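Local coordinates for protein C-1-tetrahydrofolate synthase, cytoplasmic, putative (Trypanosoma brucei, PDB 4CJX) that probably interconverts one-carbon forms of tetrahydrofolate as an NADP-dependent methylenetetrahydrofolate dehydrogenase and methenyltetrahydrofolate cyclohydrolase, working as a homodimer, at residues B[26-31]-B[288-293]; B[117-122]-B[142-147]. All blocks are in the same frame, centred on the assembly; numbering follows the deposited sequence.

In the fold
Interactions 1 and 2 lie on opposite sides of the chain's centre, with about 15 Å between their nearest atoms, yet both touch the same inhibitor, 9L9. Interaction 2 is nested inside the chain loop closed by interaction 1 and is buried: strand 117-120 and its following loop meet a turn, bridged by a water, and both segments bond the inhibitor's pyrimidine. Interaction 1 is only partly buried and joins strands 26-27 and 288-289 directly, at the edge of the six-stranded parallel sheet. Direct backbone bonds and apolar contacts hold it, with one arginine near the inhibitor's carboxylate, whereas interaction 2 has no direct hydrogen bond between its segments.

Interaction 1 (B[26-31]-B[288-293]); sequences VVIDGR and YITPVP. With 9L9 ((2S)-2-[[4-[[2,4-bis(azanyl)-6-oxidanylidene-1H-pyrimidin-5-yl]carbamoylamino]phenyl]carbonylamino]pentanedioic acid), chain G.
The carbonyl O of I289 receives the backbone N-H of I28 (N to O 3.0 Å, N-H...O 162°) and, more weakly, the CA-H of V27. One step back, V26 O is used in the same way by I289 N (3.0 Å) and by the CA-H of Y288, giving a short parallel ladder. Beside it, the side chains of V26 and Y288 lie side by side, V26 CB 3.6 Å from Y288 CD1. Both leave the same face of the sheet, as their parallel pairing requires; with CG anti to the carbonyl carbon (chi1 -61°) the Y288 ring turns its CD1-CE1 side to V26. V27, on the other face, sets CG1 3.8 Å from CD of P291 and shares F279 of helix 279-282 with that proline. I28 CB lies 4.0 Å from T290 CG2, and T290 OG1 bonds to D256 N. After the strands, D29 caps helix 30-51 through A32 N. R31, the second residue of that helix, brings the edge of its guanidinium to P293, and its NH1 lies 3.0 Å from O of the inhibitor's alpha-carboxylate, so charge attraction is likely. The N-terminal strand thus completes one edge of the parallel sheet in the NAD(P)-binding domain, at the glutamate end of the folate-type pocket.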
loop_
_atom_site.group_PDB
_atom_site.type_symbol
_atom_site.label_atom_id
_atom_site.label_comp_id
_atom_site.label_asym_id
_atom_site.label_seq_id
_atom_site.Cartn_x
_atom_site.Cartn_y
_atom_site.Cartn_z
ATOM N N VAL B 26 22.152 -20.840 -7.227
ATOM C CA VAL B 26 22.753 -19.905 -8.148
ATOM C C VAL B 26 22.896 -18.568 -7.411
ATOM O O VAL B 26 21.906 -18.032 -6.882
ATOM C CB VAL B 26 21.866 -19.735 -9.394
ATOM C CG1 VAL B 26 22.276 -18.511 -10.210
ATOM C CG2 VAL B 26 21.875 -21.007 -10.221
ATOM N N VAL B 27 24.110 -18.019 -7.393
ATOM C CA VAL B 27 24.335 -16.722 -6.804
ATOM C C VAL B 27 24.149 -15.677 -7.916
ATOM O O VAL B 27 24.928 -15.605 -8.849
ATOM C CB VAL B 27 25.742 -16.561 -6.192
ATOM C CG1 VAL B 27 25.916 -15.161 -5.610
ATOM C CG2 VAL B 27 26.012 -17.619 -5.134
ATOM N N ILE B 28 23.105 -14.887 -7.827
ATOM C CA ILE B 28 22.867 -13.877 -8.838
ATOM C C ILE B 28 23.811 -12.687 -8.633
ATOM O O ILE B 28 23.862 -12.097 -7.555
ATOM C CB ILE B 28 21.428 -13.369 -8.816
ATOM C CG1 ILE B 28 20.467 -14.502 -9.203
ATOM C CG2 ILE B 28 21.283 -12.202 -9.785
ATOM C CD1 ILE B 28 19.036 -14.270 -8.773
ATOM N N ASP B 29 24.522 -12.343 -9.701
ATOM C CA ASP B 29 25.537 -11.314 -9.670
ATOM C C ASP B 29 24.906 -9.979 -10.007
ATOM O O ASP B 29 24.734 -9.650 -11.177
ATOM C CB ASP B 29 26.641 -11.665 -10.666
ATOM C CG ASP B 29 27.784 -10.673 -10.665
ATOM O OD1 ASP B 29 27.702 -9.577 -10.045
ATOM O OD2 ASP B 29 28.792 -10.986 -11.314
ATOM N N GLY B 30 24.556 -9.223 -8.977
ATOM C CA GLY B 30 23.985 -7.890 -9.154
ATOM C C GLY B 30 24.852 -6.888 -9.915
ATOM O O GLY B 30 24.330 -6.067 -10.664
ATOM N N ARG B 31 26.170 -6.957 -9.721
ATOM C CA ARG B 31 27.103 -6.072 -10.427
ATOM C C ARG B 31 27.036 -6.288 -11.935
ATOM O O ARG B 31 26.969 -5.322 -12.698
ATOM C CB ARG B 31 28.547 -6.248 -9.931
ATOM C CG ARG B 31 28.699 -6.217 -8.406
ATOM C CD ARG B 31 30.082 -5.755 -7.967
ATOM N NE ARG B 31 30.538 -6.382 -6.713
ATOM C CZ ARG B 31 30.378 -5.887 -5.476
ATOM N NH1 ARG B 31 29.733 -4.724 -5.257
ATOM N NH2 ARG B 31 30.854 -6.568 -4.430
ATOM N N TYR B 288 18.073 -20.054 -5.807
ATOM C CA TYR B 288 18.685 -18.765 -6.149
ATOM C C TYR B 288 18.857 -17.924 -4.888
ATOM O O TYR B 288 18.019 -17.936 -3.992
ATOM C CB TYR B 288 17.813 -17.970 -7.133
ATOM C CG TYR B 288 17.563 -18.632 -8.444
ATOM C CD1 TYR B 288 18.486 -18.538 -9.473
ATOM C CD2 TYR B 288 16.402 -19.343 -8.667
ATOM C CE1 TYR B 288 18.254 -19.143 -10.698
ATOM C CE2 TYR B 288 16.169 -19.962 -9.883
ATOM C CZ TYR B 288 17.087 -19.848 -10.903
ATOM O OH TYR B 288 16.864 -20.470 -12.107
ATOM N N ILE B 289 19.932 -17.168 -4.852
ATOM C CA ILE B 289 20.211 -16.286 -3.740
ATOM C C ILE B 289 21.037 -15.092 -4.237
ATOM O O ILE B 289 21.751 -15.206 -5.224
ATOM C CB ILE B 289 20.937 -17.054 -2.638
ATOM C CG1 ILE B 289 21.035 -16.213 -1.363
ATOM C CG2 ILE B 289 22.335 -17.456 -3.101
ATOM C CD1 ILE B 289 21.427 -17.026 -0.140
ATOM N N THR B 290 20.901 -13.943 -3.575
ATOM C CA THR B 290 21.747 -12.801 -3.883
ATOM C C THR B 290 22.669 -12.473 -2.708
ATOM O O THR B 290 22.229 -12.509 -1.541
ATOM C CB THR B 290 20.958 -11.538 -4.214
ATOM O OG1 THR B 290 20.215 -11.127 -3.059
ATOM C CG2 THR B 290 20.027 -11.759 -5.391
ATOM N N PRO B 291 23.935 -12.099 -3.010
ATOM C CA PRO B 291 24.912 -11.798 -2.005
ATOM C C PRO B 291 24.836 -10.336 -1.580
ATOM O O PRO B 291 24.275 -9.496 -2.286
ATOM C CB PRO B 291 26.226 -12.055 -2.740
ATOM C CG PRO B 291 25.945 -11.571 -4.127
ATOM C CD PRO B 291 24.470 -11.829 -4.356
ATOM N N VAL B 292 25.416 -10.066 -0.421
ATOM C CA VAL B 292 25.576 -8.729 0.114
ATOM C C VAL B 292 27.011 -8.589 0.616
ATOM O O VAL B 292 27.405 -9.311 1.527
ATOM C CB VAL B 292 24.626 -8.491 1.296
ATOM C CG1 VAL B 292 24.982 -7.194 2.004
ATOM C CG2 VAL B 292 23.164 -8.468 0.812
ATOM N N PRO B 293 27.794 -7.650 0.051
ATOM C CA PRO B 293 27.470 -6.715 -1.039
ATOM C C PRO B 293 27.409 -7.413 -2.383
ATOM O O PRO B 293 27.733 -8.602 -2.499
ATOM C CB PRO B 293 28.632 -5.728 -0.999
ATOM C CG PRO B 293 29.791 -6.568 -0.536
ATOM C CD PRO B 293 29.209 -7.538 0.461
HETATM N N2A 9L9 G . 16.246 8.577 -1.176
HETATM N N1 9L9 G . 17.392 6.866 0.094
HETATM C C2 9L9 G . 16.834 7.234 -1.083
HETATM N N3 9L9 G . 16.784 6.389 -2.189
HETATM C C4 9L9 G . 17.381 5.144 -1.944
HETATM O O4A 9L9 G . 17.322 4.411 -2.919
HETATM N N5A 9L9 G . 18.673 3.553 -0.627
HETATM C C5 9L9 G . 17.955 4.732 -0.734
HETATM C C6 9L9 G . 17.956 5.652 0.267
HETATM N N7 9L9 G . 18.535 5.313 1.566
HETATM O O8A 9L9 G . 20.310 4.112 -2.114
HETATM N N9 9L9 G . 20.416 2.149 -1.017
HETATM C C1B 9L9 G . 21.551 1.633 -1.576
HETATM C C2B 9L9 G . 22.102 0.486 -0.971
HETATM C C3B 9L9 G . 23.270 -0.110 -1.450
HETATM C C4B 9L9 G . 23.940 0.419 -2.556
HETATM C C5B 9L9 G . 23.361 1.537 -3.195
HETATM C C6B 9L9 G . 22.195 2.144 -2.710
HETATM C C7B 9L9 G . 25.169 -0.280 -3.110
HETATM O O7B 9L9 G . 25.374 -0.173 -4.295
HETATM C CAW 9L9 G . 19.837 3.348 -1.289
HETATM N N 9L9 G . 25.960 -1.069 -2.351
HETATM C CA 9L9 G . 27.085 -1.856 -2.845
HETATM C C 9L9 G . 26.648 -3.300 -2.913
HETATM O OXT 9L9 G . 25.706 -3.636 -2.181
HETATM C CB 9L9 G . 28.297 -1.859 -1.945
HETATM C CG 9L9 G . 28.393 -0.591 -1.120
HETATM C CD 9L9 G . 29.779 -0.486 -0.567
HETATM O OE1 9L9 G . 30.717 -0.490 -1.364
HETATM O OE2 9L9 G . 29.931 -0.404 0.660
HETATM O O 9L9 G . 27.230 -4.125 -3.658
#

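Interaction 2 (B[117-122]-B[142-147]); sequences SIVVQL and DADCLL. With 9L9 ((2S)-2-[[4-[[2,4-bis(azanyl)-6-oxidanylidene-1H-pyrimidin-5-yl]carbamoylamino]phenyl]carbonylamino]pentanedioic acid), chain G.
The side chains of V119 and D144 cross at about a right angle (V119 CG1 to D144 OD2 3.6 Å), and the D144 carboxylate faces the edge of the inhibitor's pyrimidine, while the Q121 amide lies over one face of that ring, NE2 3.4 Å from C6. V119 belongs to edge strand 117-120 of the three-stranded parallel sheet, and D144 to a type I turn from D142 to C145. OD1 and OD2 of D144 accept hydrogen bonds from the inhibitor's N3 and N2A, the one at OD2 nearly straight (2.9 Å, 169°). V120 O receives N2A as well, and the backbone N and O of L122 serve N1 and N7 farther round the rim. A chi1 of -75°, with CG anti to the carbonyl carbon, brings the D144 carboxylate to this edge. The amide over the face is steadied by K77, which bonds to Q121 OE1 and also to the inhibitor. At the strand's start, A143 CB packs on S117 OG (3.3 Å), itself bonded to T308; L122 and L146 meet tip to tip. Between strand and turn, a water donates to I118 O and to D142 OD1 and accepts from D144 N. The same OD1 takes L146 N on its syn lone pair, 3.0 Å away.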
loop_
_atom_site.group_PDB
_atom_site.type_symbol
_atom_site.label_atom_id
_atom_site.label_comp_id
_atom_site.label_asym_id
_atom_site.label_seq_id
_atom_site.Cartn_x
_atom_site.Cartn_y
_atom_site.Cartn_z
ATOM N N SER B 117 15.242 14.440 -12.295
ATOM C CA SER B 117 15.097 13.584 -11.116
ATOM C C SER B 117 15.694 14.248 -9.884
ATOM O O SER B 117 16.808 14.755 -9.950
ATOM C CB SER B 117 15.852 12.252 -11.331
ATOM O OG SER B 117 15.035 11.308 -11.989
ATOM N N ILE B 118 14.987 14.163 -8.758
ATOM C CA ILE B 118 15.491 14.601 -7.463
ATOM C C ILE B 118 15.467 13.469 -6.441
ATOM O O ILE B 118 14.418 12.893 -6.148
ATOM C CB ILE B 118 14.647 15.765 -6.907
ATOM C CG1 ILE B 118 14.733 16.972 -7.841
ATOM C CG2 ILE B 118 15.093 16.135 -5.499
ATOM C CD1 ILE B 118 13.662 18.019 -7.591
ATOM N N VAL B 119 16.636 13.175 -5.887
ATOM C CA VAL B 119 16.805 12.137 -4.890
ATOM C C VAL B 119 17.221 12.792 -3.569
ATOM O O VAL B 119 18.258 13.473 -3.485
ATOM C CB VAL B 119 17.875 11.116 -5.341
ATOM C CG1 VAL B 119 18.309 10.199 -4.186
ATOM C CG2 VAL B 119 17.386 10.270 -6.506
ATOM N N VAL B 120 16.419 12.585 -2.531
ATOM C CA VAL B 120 16.763 13.078 -1.198
ATOM C C VAL B 120 17.211 11.848 -0.404
ATOM O O VAL B 120 16.388 11.043 0.004
ATOM C CB VAL B 120 15.570 13.803 -0.510
ATOM C CG1 VAL B 120 15.902 14.175 0.934
ATOM C CG2 VAL B 120 15.136 15.031 -1.312
ATOM N N GLN B 121 18.519 11.699 -0.215
ATOM C CA GLN B 121 19.068 10.502 0.427
ATOM C C GLN B 121 18.595 10.367 1.887
ATOM O O GLN B 121 18.702 11.283 2.679
ATOM C CB GLN B 121 20.599 10.482 0.314
ATOM C CG GLN B 121 21.264 9.160 0.696
ATOM C CD GLN B 121 21.041 8.022 -0.286
ATOM O OE1 GLN B 121 20.786 8.228 -1.478
ATOM N NE2 GLN B 121 21.171 6.803 0.210
ATOM N N LEU B 122 18.002 9.218 2.190
ATOM C CA LEU B 122 17.529 8.912 3.525
ATOM C C LEU B 122 18.555 7.996 4.203
ATOM O O LEU B 122 19.247 7.221 3.524
ATOM C CB LEU B 122 16.158 8.204 3.447
ATOM C CG LEU B 122 15.056 8.798 2.562
ATOM C CD1 LEU B 122 13.807 7.920 2.568
ATOM C CD2 LEU B 122 14.721 10.202 3.021
ATOM N N ASP B 142 10.047 12.947 -8.898
ATOM C CA ASP B 142 10.132 12.083 -7.713
ATOM C C ASP B 142 10.698 10.709 -8.131
ATOM O O ASP B 142 9.974 9.746 -8.266
ATOM C CB ASP B 142 8.738 11.980 -7.084
ATOM C CG ASP B 142 8.646 10.942 -5.966
ATOM O OD1 ASP B 142 9.636 10.724 -5.242
ATOM O OD2 ASP B 142 7.537 10.362 -5.819
ATOM N N ALA B 143 12.010 10.653 -8.351
ATOM C CA ALA B 143 12.673 9.452 -8.843
ATOM C C ALA B 143 12.604 8.268 -7.858
ATOM O O ALA B 143 12.564 7.128 -8.287
ATOM C CB ALA B 143 14.121 9.765 -9.174
ATOM N N ASP B 144 12.591 8.548 -6.555
ATOM C CA ASP B 144 12.447 7.495 -5.560
ATOM C C ASP B 144 11.032 6.990 -5.383
ATOM O O ASP B 144 10.834 6.012 -4.676
ATOM C CB ASP B 144 12.924 7.955 -4.198
ATOM C CG ASP B 144 14.430 8.006 -4.093
ATOM O OD1 ASP B 144 15.099 6.965 -4.353
ATOM O OD2 ASP B 144 14.926 9.085 -3.716
ATOM N N CYS B 145 10.047 7.648 -5.992
ATOM C CA CYS B 145 8.640 7.256 -5.826
ATOM C C CYS B 145 8.281 7.287 -4.335
ATOM O O CYS B 145 7.744 6.338 -3.770
ATOM C CB CYS B 145 8.367 5.878 -6.455
ATOM S SG CYS B 145 6.612 5.458 -6.531
ATOM N N LEU B 146 8.621 8.387 -3.688
ATOM C CA LEU B 146 8.349 8.556 -2.266
ATOM C C LEU B 146 7.017 9.301 -2.018
ATOM O O LEU B 146 6.457 9.211 -0.921
ATOM C CB LEU B 146 9.511 9.301 -1.592
ATOM C CG LEU B 146 10.647 8.394 -1.115
ATOM C CD1 LEU B 146 11.879 9.230 -0.829
ATOM C CD2 LEU B 146 10.255 7.568 0.115
ATOM N N LEU B 147 6.519 10.017 -3.032
ATOM C CA LEU B 147 5.339 10.839 -2.869
ATOM C C LEU B 147 4.092 9.947 -2.874
ATOM O O LEU B 147 4.005 9.023 -3.676
ATOM C CB LEU B 147 5.231 11.862 -4.002
ATOM C CG LEU B 147 6.161 13.079 -3.998
ATOM C CD1 LEU B 147 5.779 14.037 -5.114
ATOM C CD2 LEU B 147 6.081 13.805 -2.672
HETATM N N2A 9L9 G . 16.246 8.577 -1.176
HETATM N N1 9L9 G . 17.392 6.866 0.094
HETATM C C2 9L9 G . 16.834 7.234 -1.083
HETATM N N3 9L9 G . 16.784 6.389 -2.189
HETATM C C4 9L9 G . 17.381 5.144 -1.944
HETATM O O4A 9L9 G . 17.322 4.411 -2.919
HETATM N N5A 9L9 G . 18.673 3.553 -0.627
HETATM C C5 9L9 G . 17.955 4.732 -0.734
HETATM C C6 9L9 G . 17.956 5.652 0.267
HETATM N N7 9L9 G . 18.535 5.313 1.566
HETATM O O8A 9L9 G . 20.310 4.112 -2.114
HETATM N N9 9L9 G . 20.416 2.149 -1.017
HETATM C C1B 9L9 G . 21.551 1.633 -1.576
HETATM C C2B 9L9 G . 22.102 0.486 -0.971
HETATM C C3B 9L9 G . 23.270 -0.110 -1.450
HETATM C C4B 9L9 G . 23.940 0.419 -2.556
HETATM C C5B 9L9 G . 23.361 1.537 -3.195
HETATM C C6B 9L9 G . 22.195 2.144 -2.710
HETATM C C7B 9L9 G . 25.169 -0.280 -3.110
HETATM O O7B 9L9 G . 25.374 -0.173 -4.295
HETATM C CAW 9L9 G . 19.837 3.348 -1.289
HETATM N N 9L9 G . 25.960 -1.069 -2.351
HETATM C CA 9L9 G . 27.085 -1.856 -2.845
HETATM C C 9L9 G . 26.648 -3.300 -2.913
HETATM O OXT 9L9 G . 25.706 -3.636 -2.181
HETATM C CB 9L9 G . 28.297 -1.859 -1.945
HETATM C CG 9L9 G . 28.393 -0.591 -1.120
HETATM C CD 9L9 G . 29.779 -0.486 -0.567
HETATM O OE1 9L9 G . 30.717 -0.490 -1.364
HETATM O OE2 9L9 G . 29.931 -0.404 0.660
HETATM O O 9L9 G . 27.230 -4.125 -3.658
HETATM O O HOH W 1 12.254 11.187 -4.809
#